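Side-chain contacts in putative methyltransferase (Porphyromonas gingivalis, PDB 3LL7), which probably transfers methyl groups from S-adenosylmethionine to a substrate not yet identified: residues K308-R313 / H324-E329; Q117-E122 / K160-D165; E8-A13 / P38-A43. All coordinates share one frame; numbering follows the deposited sequence. Where two conformers were deposited one is given.

Contact 1 of 3, residues K308-R313 / H324-E329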
# COMPACT_ATOMS: atom_id res chain seq x y z
N LYS A 308 -7.80 19.90 6.41
CA LYS A 308 -7.71 21.03 7.32
C LYS A 308 -6.70 20.79 8.43
O LYS A 308 -5.96 21.70 8.82
CB LYS A 308 -9.09 21.33 7.90
CG LYS A 308 -10.09 21.73 6.83
CD LYS A 308 -11.51 21.30 7.27
CE LYS A 308 -11.99 22.01 8.47
NZ LYS A 308 -13.29 21.40 9.01
N THR A 309 -6.67 19.55 8.95
CA THR A 309 -5.79 19.26 10.08
C THR A 309 -4.31 19.55 9.76
O THR A 309 -3.58 20.05 10.61
CB THR A 309 -5.98 17.81 10.56
OG1 THR A 309 -7.38 17.63 10.88
CG2 THR A 309 -5.22 17.56 11.86
N VAL A 310 -3.87 19.25 8.55
CA VAL A 310 -2.47 19.51 8.21
C VAL A 310 -2.18 21.02 8.37
O VAL A 310 -1.15 21.41 8.93
CB VAL A 310 -2.10 19.02 6.80
CG1 VAL A 310 -0.65 19.48 6.42
CG2 VAL A 310 -2.22 17.50 6.69
N ALA A 311 -3.10 21.87 7.88
CA ALA A 311 -2.86 23.33 7.94
C ALA A 311 -2.83 23.82 9.41
O ALA A 311 -2.00 24.66 9.80
CB ALA A 311 -3.95 24.07 7.13
N TYR A 312 -3.77 23.32 10.19
CA TYR A 312 -3.93 23.72 11.58
C TYR A 312 -2.74 23.23 12.43
O TYR A 312 -2.25 23.98 13.24
CB TYR A 312 -5.26 23.15 12.15
CG TYR A 312 -5.59 23.67 13.55
CD1 TYR A 312 -6.11 24.95 13.72
CD2 TYR A 312 -5.34 22.90 14.67
CE1 TYR A 312 -6.39 25.45 14.99
CE2 TYR A 312 -5.63 23.38 15.96
CZ TYR A 312 -6.15 24.67 16.10
OH TYR A 312 -6.43 25.17 17.35
N ARG A 313 -2.31 21.98 12.20
CA ARG A 313 -1.20 21.34 12.94
C ARG A 313 0.14 22.02 12.69
O ARG A 313 1.02 22.03 13.56
CB ARG A 313 -1.08 19.86 12.54
CG ARG A 313 -0.51 18.97 13.62
CD ARG A 313 -1.40 18.90 14.85
NE ARG A 313 -2.49 17.94 14.74
CZ ARG A 313 -2.33 16.63 14.56
NH1 ARG A 313 -1.12 16.10 14.42
NH2 ARG A 313 -3.41 15.85 14.47
N HIS A 324 -5.90 21.09 -2.59
CA HIS A 324 -5.17 20.49 -1.49
C HIS A 324 -3.70 20.84 -1.60
O HIS A 324 -2.85 20.01 -1.94
CB HIS A 324 -5.47 18.99 -1.43
CG HIS A 324 -6.94 18.69 -1.33
ND1 HIS A 324 -7.80 19.48 -0.60
CD2 HIS A 324 -7.69 17.69 -1.86
CE1 HIS A 324 -9.02 18.97 -0.68
NE2 HIS A 324 -8.98 17.88 -1.43
N LEU A 325 -3.45 22.14 -1.39
CA LEU A 325 -2.13 22.74 -1.32
C LEU A 325 -2.15 23.78 -0.23
O LEU A 325 -3.19 24.39 0.06
CB LEU A 325 -1.81 23.51 -2.64
CG LEU A 325 -1.61 22.67 -3.88
CD1 LEU A 325 -1.47 23.71 -5.06
CD2 LEU A 325 -0.32 21.82 -3.75
N TYR A 326 -0.97 24.04 0.30
CA TYR A 326 -0.78 24.95 1.42
C TYR A 326 0.31 25.94 1.09
O TYR A 326 1.15 25.68 0.21
CB TYR A 326 -0.39 24.17 2.68
CG TYR A 326 -1.35 23.06 2.96
CD1 TYR A 326 -2.52 23.27 3.71
CD2 TYR A 326 -1.11 21.80 2.42
CE1 TYR A 326 -3.42 22.21 3.95
CE2 TYR A 326 -2.00 20.74 2.65
CZ TYR A 326 -3.14 20.96 3.40
OH TYR A 326 -4.00 19.91 3.62
N THR A 327 0.33 27.04 1.85
CA THR A 327 1.36 28.04 1.67
C THR A 327 1.69 28.73 3.01
O THR A 327 0.86 28.78 3.91
CB THR A 327 0.96 29.09 0.58
OG1 THR A 327 2.10 29.87 0.23
CG2 THR A 327 -0.16 30.01 1.07
N SER A 328 2.90 29.26 3.12
CA SER A 328 3.29 30.02 4.32
C SER A 328 4.51 30.85 4.01
O SER A 328 5.25 30.55 3.07
CB SER A 328 3.60 29.05 5.47
OG SER A 328 4.84 28.39 5.23
N GLU A 329 4.71 31.91 4.79
CA GLU A 329 5.83 32.77 4.59
C GLU A 329 7.09 32.16 5.22
O GLU A 329 8.20 32.32 4.71
CB GLU A 329 5.51 34.17 5.16
CG GLU A 329 6.36 35.34 4.63
CD GLU A 329 6.53 35.45 3.10
OE1 GLU A 329 5.72 34.90 2.28
OE2 GLU A 329 7.49 36.15 2.71
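The phenol oxygen of Y326 donates one hydrogen bond to the backbone carbonyl of F307, in the first turn of helix 307-314, and the aliphatic flank of V310 packs against the same oxygen, with V310 CB 3.8 Å from Y326 OH. V310 and A311, neighbours on the helix, both pack on the ring. V310 reaches over a face of the phenol, its CG1 standing 4.1 Å above the ring plane and displaced toward the rim, on the side of CZ and CE2. The methyl sits there because CG1 is anti to the backbone N (chi1 173°), and the two side chains cross nearly at right angles. A311 comes in obliquely on the same side of the ring plane, near CE1 and CD1, with its CB within 3.7 Å of Y326 CE1. The helix here packs on the sheet of the ferredoxin-like domain, onto strand 323-328, which runs between strands 317-320 and 293-297. Y295 and P297 of the latter touch Y326 as well, and F272 of strand 272-274 also touches V310. All three residues of the contact are buried. The result is a mixed grip: carbon packs the body of the ring, while one hydrogen bond satisfies a hydroxyl that would otherwise be costly to bury and ties the ring's far end to the helix backbone.

Contact 2 of 3, residues Q117-E122 / K160-D165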
# COMPACT_ATOMS: atom_id res chain seq x y z
N GLN A 117 5.13 -18.24 16.81
CA GLN A 117 4.28 -19.33 16.33
C GLN A 117 3.20 -18.77 15.40
O GLN A 117 2.64 -17.71 15.68
CB GLN A 117 3.62 -20.06 17.50
CG GLN A 117 4.56 -20.52 18.60
CD GLN A 117 3.80 -21.06 19.79
OE1 GLN A 117 3.64 -20.38 20.81
NE2 GLN A 117 3.28 -22.27 19.65
N GLY A 118 2.92 -19.48 14.31
CA GLY A 118 1.89 -19.04 13.38
C GLY A 118 1.14 -20.16 12.69
O GLY A 118 1.68 -21.26 12.49
N ILE A 119 -0.11 -19.88 12.35
CA ILE A 119 -0.90 -20.75 11.48
C ILE A 119 -1.24 -19.95 10.23
O ILE A 119 -1.76 -18.84 10.30
CB ILE A 119 -2.22 -21.23 12.18
CG1 ILE A 119 -1.89 -22.00 13.47
CG2 ILE A 119 -3.08 -22.06 11.21
CD1 ILE A 119 -3.13 -22.49 14.28
N TYR A 120 -0.93 -20.53 9.07
CA TYR A 120 -1.20 -19.93 7.79
C TYR A 120 -2.30 -20.80 7.21
O TYR A 120 -2.22 -22.03 7.30
CB TYR A 120 0.08 -20.03 6.94
CG TYR A 120 -0.10 -19.99 5.43
CD1 TYR A 120 0.33 -18.89 4.71
CD2 TYR A 120 -0.62 -21.09 4.73
CE1 TYR A 120 0.21 -18.84 3.30
CE2 TYR A 120 -0.74 -21.05 3.33
CZ TYR A 120 -0.33 -19.91 2.63
OH TYR A 120 -0.42 -19.85 1.25
N ILE A 121 -3.32 -20.18 6.65
CA ILE A 121 -4.46 -20.89 6.06
C ILE A 121 -4.73 -20.33 4.68
O ILE A 121 -4.85 -19.10 4.51
CB ILE A 121 -5.76 -20.74 6.94
CG1 ILE A 121 -5.48 -21.21 8.38
CG2 ILE A 121 -6.91 -21.53 6.30
CD1 ILE A 121 -6.66 -21.11 9.39
N GLU A 122 -4.81 -21.19 3.67
CA GLU A 122 -5.05 -20.74 2.30
C GLU A 122 -6.03 -21.67 1.60
O GLU A 122 -5.82 -22.89 1.57
CB GLU A 122 -3.71 -20.70 1.54
CG GLU A 122 -3.81 -20.71 0.01
CD GLU A 122 -4.53 -19.47 -0.55
OE1 GLU A 122 -4.32 -18.33 -0.06
OE2 GLU A 122 -5.35 -19.63 -1.47
N LYS A 160 -9.58 -21.24 17.59
CA LYS A 160 -10.04 -20.86 18.94
C LYS A 160 -9.20 -21.48 20.05
O LYS A 160 -8.88 -20.80 21.03
CB LYS A 160 -11.53 -21.18 19.15
CG LYS A 160 -12.41 -20.39 18.21
CD LYS A 160 -13.87 -20.79 18.34
CE LYS A 160 -14.67 -20.12 17.24
NZ LYS A 160 -16.12 -20.36 17.40
N THR A 161 -8.83 -22.74 19.88
CA THR A 161 -7.94 -23.43 20.81
C THR A 161 -6.55 -22.81 20.85
O THR A 161 -5.98 -22.62 21.94
CB THR A 161 -7.85 -24.94 20.48
OG1 THR A 161 -9.17 -25.50 20.56
CG2 THR A 161 -6.92 -25.68 21.45
N PHE A 162 -6.03 -22.45 19.67
CA PHE A 162 -4.73 -21.79 19.56
C PHE A 162 -4.71 -20.49 20.34
O PHE A 162 -3.71 -20.15 20.97
CB PHE A 162 -4.41 -21.52 18.08
CG PHE A 162 -2.99 -21.08 17.82
CD1 PHE A 162 -1.91 -21.76 18.37
CD2 PHE A 162 -2.74 -19.99 16.98
CE1 PHE A 162 -0.59 -21.36 18.11
CE2 PHE A 162 -1.43 -19.59 16.70
CZ PHE A 162 -0.36 -20.27 17.27
N HIS A 163 -5.84 -19.78 20.32
CA HIS A 163 -6.01 -18.48 20.98
C HIS A 163 -4.87 -17.52 20.62
O HIS A 163 -4.10 -17.12 21.50
CB HIS A 163 -6.13 -18.65 22.51
CG HIS A 163 -6.82 -17.50 23.18
ND1 HIS A 163 -6.33 -16.21 23.13
CD2 HIS A 163 -7.97 -17.44 23.90
CE1 HIS A 163 -7.15 -15.41 23.80
NE2 HIS A 163 -8.15 -16.13 24.27
N PRO A 164 -4.73 -17.16 19.33
CA PRO A 164 -3.59 -16.33 18.91
C PRO A 164 -3.65 -14.91 19.47
O PRO A 164 -4.73 -14.42 19.83
CB PRO A 164 -3.74 -16.30 17.39
CG PRO A 164 -5.23 -16.37 17.19
CD PRO A 164 -5.65 -17.41 18.20
N ASP A 165 -2.49 -14.26 19.54
CA ASP A 165 -2.42 -12.86 19.94
C ASP A 165 -3.02 -12.03 18.82
O ASP A 165 -3.74 -11.07 19.07
CB ASP A 165 -0.97 -12.46 20.22
CG ASP A 165 -0.39 -13.20 21.42
OD1 ASP A 165 -0.75 -12.83 22.55
OD2 ASP A 165 0.42 -14.14 21.24
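The F162 ring takes I119 on one face, joining the last turn of helix 156-162 to strand 117-122 in what looks like the Rossmann-like sheet of a class I methyltransferase. I119 CD1 sits over that face of the ring, 4.0 Å from the centroid and 24° off the normal, a CH-pi contact shifted toward the rim at CD2. CG1 of the same isoleucine follows along CD2 and CE2, the two side chains running antiparallel past one another. Q117 meets the ring quite differently, with its CB in the ring plane at the edge. F162 spans the distance because its CG is anti to the backbone N (chi1 -169°), which throws the ring out from the helix toward the sheet. Beyond this first shell, V98 of the adjacent parallel strand 96-99 touches both I119 and F162, and P164 too. The chain leaves the helix at H163, with positive phi, and D165 OD2 accepts the backbone N-H of K96, anchoring the turn to the start of that strand. At the outer end of the ring, F162 CZ stops 4.0 Å from Q117 CB.

Contact 3 of 3, residues E8-A13 / P38-A43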
# COMPACT_ATOMS: atom_id res chain seq x y z
N GLU A 8 6.58 -32.31 -2.94
CA GLU A 8 7.86 -31.71 -2.55
C GLU A 8 9.02 -32.15 -3.45
O GLU A 8 9.85 -31.32 -3.87
CB GLU A 8 8.16 -32.02 -1.08
CG GLU A 8 9.54 -31.57 -0.57
CD GLU A 8 9.78 -30.04 -0.62
OE1 GLU A 8 8.88 -29.24 -0.91
OE2 GLU A 8 10.93 -29.65 -0.37
N LYS A 9 9.11 -33.45 -3.73
CA LYS A 9 10.19 -33.96 -4.58
C LYS A 9 10.20 -33.29 -5.97
O LYS A 9 11.25 -32.94 -6.51
CB LYS A 9 10.03 -35.48 -4.69
CG LYS A 9 11.16 -36.19 -5.39
CD LYS A 9 10.88 -37.72 -5.31
CE LYS A 9 11.50 -38.45 -6.50
NZ LYS A 9 12.97 -38.50 -6.30
N GLU A 10 9.02 -33.11 -6.55
CA GLU A 10 8.89 -32.50 -7.87
C GLU A 10 9.21 -31.01 -7.83
O GLU A 10 9.86 -30.49 -8.75
CB GLU A 10 7.48 -32.72 -8.43
CG GLU A 10 7.16 -34.19 -8.77
CD GLU A 10 5.71 -34.39 -9.11
OE1 GLU A 10 4.87 -34.00 -8.28
OE2 GLU A 10 5.41 -34.91 -10.21
N ILE A 11 8.80 -30.33 -6.75
CA ILE A 11 9.13 -28.90 -6.60
C ILE A 11 10.63 -28.72 -6.48
O ILE A 11 11.19 -27.84 -7.12
CB ILE A 11 8.40 -28.27 -5.39
CG1 ILE A 11 6.89 -28.29 -5.67
CG2 ILE A 11 8.91 -26.80 -5.14
CD1 ILE A 11 5.99 -27.99 -4.46
N LEU A 12 11.28 -29.56 -5.70
CA LEU A 12 12.74 -29.51 -5.64
C LEU A 12 13.38 -29.70 -7.01
O LEU A 12 14.32 -28.96 -7.34
CB LEU A 12 13.29 -30.52 -4.64
CG LEU A 12 13.08 -30.20 -3.16
CD1 LEU A 12 13.25 -31.50 -2.34
CD2 LEU A 12 14.02 -29.10 -2.66
N ALA A 13 12.90 -30.66 -7.80
CA ALA A 13 13.45 -30.89 -9.14
C ALA A 13 13.19 -29.69 -10.02
O ALA A 13 14.08 -29.25 -10.75
CB ALA A 13 12.86 -32.16 -9.78
N PRO A 38 9.45 -34.37 -20.24
CA PRO A 38 8.44 -33.60 -20.98
C PRO A 38 7.38 -33.01 -20.07
O PRO A 38 7.02 -31.84 -20.23
CB PRO A 38 7.80 -34.65 -21.90
CG PRO A 38 8.86 -35.66 -22.12
CD PRO A 38 9.61 -35.73 -20.80
N GLU A 39 6.89 -33.81 -19.12
CA GLU A 39 5.78 -33.37 -18.26
C GLU A 39 6.12 -32.22 -17.29
O GLU A 39 5.22 -31.62 -16.72
CB GLU A 39 5.15 -34.57 -17.53
CG GLU A 39 6.00 -35.23 -16.47
CD GLU A 39 6.92 -36.35 -17.02
OE1 GLU A 39 7.28 -36.36 -18.22
OE2 GLU A 39 7.30 -37.24 -16.22
N TYR A 40 7.41 -31.93 -17.11
CA TYR A 40 7.85 -30.84 -16.22
C TYR A 40 8.36 -29.59 -16.93
O TYR A 40 8.66 -28.58 -16.30
CB TYR A 40 8.95 -31.34 -15.22
CG TYR A 40 8.49 -32.47 -14.33
CD1 TYR A 40 7.45 -32.28 -13.42
CD2 TYR A 40 9.07 -33.73 -14.41
CE1 TYR A 40 7.01 -33.30 -12.62
CE2 TYR A 40 8.65 -34.77 -13.60
CZ TYR A 40 7.60 -34.55 -12.72
OH TYR A 40 7.15 -35.57 -11.91
N ARG A 41 8.47 -29.64 -18.26
CA ARG A 41 9.05 -28.49 -18.98
C ARG A 41 8.22 -27.20 -18.85
O ARG A 41 8.78 -26.11 -18.65
CB ARG A 41 9.27 -28.87 -20.45
CG ARG A 41 10.45 -29.80 -20.60
CD ARG A 41 10.59 -30.32 -22.00
NE ARG A 41 11.84 -31.06 -22.09
CZ ARG A 41 12.47 -31.34 -23.22
NH1 ARG A 41 11.97 -30.94 -24.38
NH2 ARG A 41 13.62 -32.01 -23.19
N ALA A 42 6.89 -27.30 -18.95
CA ALA A 42 6.04 -26.11 -18.73
C ALA A 42 6.27 -25.48 -17.35
O ALA A 42 6.40 -24.25 -17.24
CB ALA A 42 4.53 -26.43 -18.95
N ALA A 43 6.33 -26.32 -16.30
CA ALA A 43 6.55 -25.82 -14.95
C ALA A 43 7.90 -25.10 -14.86
O ALA A 43 8.00 -24.04 -14.24
CB ALA A 43 6.49 -26.98 -13.93
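Y40 and E10 make the whole side-chain contact between segments 38-43 and 8-13, and the residues along 38-43 show how the tyrosine is set up for it. P38 comes first; its carbonyl accepts the N-H of R41. E39 lies over the next residue: its CG stands 3.9 Å above the Y40 ring, over the centre of one face, a carbon-to-ring contact within the segment. Its carboxylate does not join the bond that follows, since E39 OE2 remains 6.7 Å from E10 OE2.

Y40 points its ring across to the other helix and donates its phenol proton to E10, with Y40 OH 2.5 Å from E10 OE2, a short bond. The acceptor lies in the plane of the tyrosine ring, at its edge, and uses its anti lone pair, the one turned away from OE1. Carboxylate and ring planes stand 86° apart. E10 reaches this point with its chain extended beyond CG (chi2 171°), and its CG also passes 3.4 Å from Y40 OH. Next along, R41 takes no part in the bond and ties the segment to the preceding loop and helix, through NE to the carbonyl of I36 and NH1 to that of L30. A43, two residues on, touches F6.

A bound 1,2-ethanediol, probably from the crystallisation liquor, lies beside the Y40 side chain. E10 has a second duty: OE1 accepts the N-H of D7, just before helix 8-20, as in one half of a capping box. With donors on both oxygens and a place in the first helical turn, the E10 carboxylate probably stays ionised, and through this one group E10 both bonds helix 38-57 and helps to close the start of helix 8-20.

In the fold
The three contacts share no secondary-structure element, and each joins a different pair. Contact 1 is buried, contact 2 partly so, and contact 3 lies at the surface. Contacts 1 and 2 both pack aliphatic carbon on an aromatic ring between a helix and a strand; the ring comes from the strand in the first and from the helix in the second. Contact 3 joins two helices by one polar bond. Contacts 1 and 2 lie on opposite sides of the chain's centre, in the ferredoxin-like domain and the methyltransferase-like sheet, with centres 44 Å apart. Contact 3, in the N-terminal domain, comes within about 12 Å of contact 2, nearest atom to nearest atom.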